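Local coordinates for protein (R)-specific enoyl-CoA hydratase (Aeromonas punctata, PDB 1IQ6) that catalyses the reversible, stereospecific hydration of short trans-2-enoyl-CoA esters of four to six carbons to (3R)-3-hydroxyacyl-CoA, as a homodimer, at residues L78-S83 with G127-K132. Sequence-based numbering, arbitrary orientation.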
loop_
_atom_site.group_PDB
_atom_site.type_symbol
_atom_site.label_atom_id
_atom_site.label_comp_id
_atom_site.label_asym_id
_atom_site.label_seq_id
_atom_site.Cartn_x
_atom_site.Cartn_y
_atom_site.Cartn_z
ATOM N N LEU B 78 -6.061 10.375 -1.929
ATOM C CA LEU B 78 -6.197 10.686 -3.349
ATOM C C LEU B 78 -5.038 10.050 -4.122
ATOM O O LEU B 78 -5.198 9.623 -5.264
ATOM C CB LEU B 78 -6.209 12.202 -3.581
ATOM C CG LEU B 78 -7.379 12.990 -2.983
ATOM C CD1 LEU B 78 -7.255 14.450 -3.390
ATOM C CD2 LEU B 78 -8.707 12.424 -3.470
ATOM N N GLY B 79 -3.866 9.982 -3.494
ATOM C CA GLY B 79 -2.722 9.388 -4.159
ATOM C C GLY B 79 -1.577 9.089 -3.214
ATOM O O GLY B 79 -1.470 9.689 -2.146
ATOM N N GLN B 80 -0.726 8.147 -3.605
ATOM C CA GLN B 80 0.434 7.777 -2.804
ATOM C C GLN B 80 1.534 7.253 -3.708
ATOM O O GLN B 80 1.305 6.340 -4.500
ATOM C CB GLN B 80 0.069 6.696 -1.779
ATOM C CG GLN B 80 1.257 6.175 -0.961
ATOM C CD GLN B 80 1.766 7.176 0.071
ATOM O OE1 GLN B 80 1.036 7.569 0.984
ATOM N NE2 GLN B 80 3.025 7.582 -0.067
ATOM N N SER B 81 2.718 7.850 -3.615
ATOM C CA SER B 81 3.860 7.391 -4.398
ATOM C C SER B 81 4.775 6.670 -3.415
ATOM O O SER B 81 4.903 7.084 -2.257
ATOM C CB SER B 81 4.596 8.569 -5.051
ATOM O OG SER B 81 5.144 9.444 -4.086
ATOM N N LEU B 82 5.390 5.583 -3.864
ATOM C CA LEU B 82 6.264 4.791 -3.008
ATOM C C LEU B 82 7.529 4.336 -3.709
ATOM O O LEU B 82 7.488 3.867 -4.840
ATOM C CB LEU B 82 5.522 3.545 -2.518
ATOM C CG LEU B 82 4.224 3.776 -1.749
ATOM C CD1 LEU B 82 3.403 2.491 -1.740
ATOM C CD2 LEU B 82 4.524 4.244 -0.340
ATOM N N SER B 83 8.657 4.478 -3.024
ATOM C CA SER B 83 9.937 4.023 -3.535
ATOM C C SER B 83 10.522 3.203 -2.386
ATOM O O SER B 83 10.632 3.694 -1.261
ATOM C CB SER B 83 10.841 5.207 -3.876
ATOM O OG SER B 83 10.311 5.941 -4.969
ATOM N N GLY B 127 8.220 8.602 -0.165
ATOM C CA GLY B 127 7.273 8.979 -1.193
ATOM C C GLY B 127 6.425 10.131 -0.715
ATOM O O GLY B 127 6.780 10.810 0.252
ATOM N N GLU B 128 5.302 10.345 -1.392
ATOM C CA GLU B 128 4.392 11.428 -1.049
ATOM C C GLU B 128 2.935 11.003 -1.123
ATOM O O GLU B 128 2.538 10.245 -2.010
ATOM C CB GLU B 128 4.584 12.605 -2.007
ATOM C CG GLU B 128 5.905 13.326 -1.920
ATOM C CD GLU B 128 6.009 14.413 -2.972
ATOM O OE1 GLU B 128 6.046 14.073 -4.172
ATOM O OE2 GLU B 128 6.040 15.604 -2.602
ATOM N N ALA B 129 2.141 11.505 -0.188
ATOM C CA ALA B 129 0.718 11.224 -0.166
ATOM C C ALA B 129 -0.019 12.510 -0.516
ATOM O O ALA B 129 0.439 13.612 -0.202
ATOM C CB ALA B 129 0.289 10.748 1.217
ATOM N N VAL B 130 -1.144 12.359 -1.196
ATOM C CA VAL B 130 -1.996 13.486 -1.549
ATOM C C VAL B 130 -3.336 13.099 -0.937
ATOM O O VAL B 130 -3.870 12.030 -1.237
ATOM C CB VAL B 130 -2.149 13.643 -3.074
ATOM C CG1 VAL B 130 -3.095 14.802 -3.375
ATOM C CG2 VAL B 130 -0.788 13.905 -3.711
ATOM N N VAL B 131 -3.873 13.956 -0.075
ATOM C CA VAL B 131 -5.129 13.646 0.594
ATOM C C VAL B 131 -6.124 14.795 0.644
ATOM O O VAL B 131 -5.745 15.964 0.738
ATOM C CB VAL B 131 -4.876 13.192 2.052
ATOM C CG1 VAL B 131 -3.933 12.004 2.076
ATOM C CG2 VAL B 131 -4.294 14.335 2.858
ATOM N N LYS B 132 -7.403 14.439 0.580
ATOM C CA LYS B 132 -8.488 15.411 0.658
ATOM C C LYS B 132 -8.710 15.658 2.148
ATOM O O LYS B 132 -8.822 14.713 2.930
ATOM C CB LYS B 132 -9.755 14.837 0.020
ATOM C CG LYS B 132 -10.936 15.798 -0.003
ATOM C CD LYS B 132 -12.162 15.153 -0.634
ATOM C CE LYS B 132 -11.903 14.759 -2.079
ATOM N NZ LYS B 132 -13.097 14.125 -2.704
HETATM O O HOH W 1 6.416 11.630 -5.337
#
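Leu78 and Gly79 both give their backbone N-H to Val130 O, 2.8 Å from Leu78 N and 3.0 Å from Gly79 N, so one oxygen is gripped twice. This classic beta bulge turns the Leu78 side chain toward the neighbouring strand, its CB 4.1 Å from Val130 CG1. Gly127 packs its CA 3.2 Å from Ser81 O in a CA-H...O contact, where a beta-carbon would run into that oxygen. On the buried face small Ala129 leaves room for Gln80, whose chain, bent at chi2 (72°), lays OE1 3.3 Å from Ala129 CB. The Gln80 amide is held at both ends: NE2 bonds to Ser81 O and the Thr114 hydroxyl, OE1 to the Tyr77 hydroxyl. The antiparallel strands belong to the sheet of the hotdog fold, and residues 79-83 pair on their other edge with a strand of the second subunit, carrying the sheet across the dimer. The opposite face, with Ser81, Glu128 and Val130, is more open to solvent. There Ser81, with chi1 at 63°, brings OG to 2.8 Å from Glu128 N, supplementing a weak bond from that N-H to Ser81 O. Exposed Glu128 suits this side, its OE1 reaching Ser81 OG through one water.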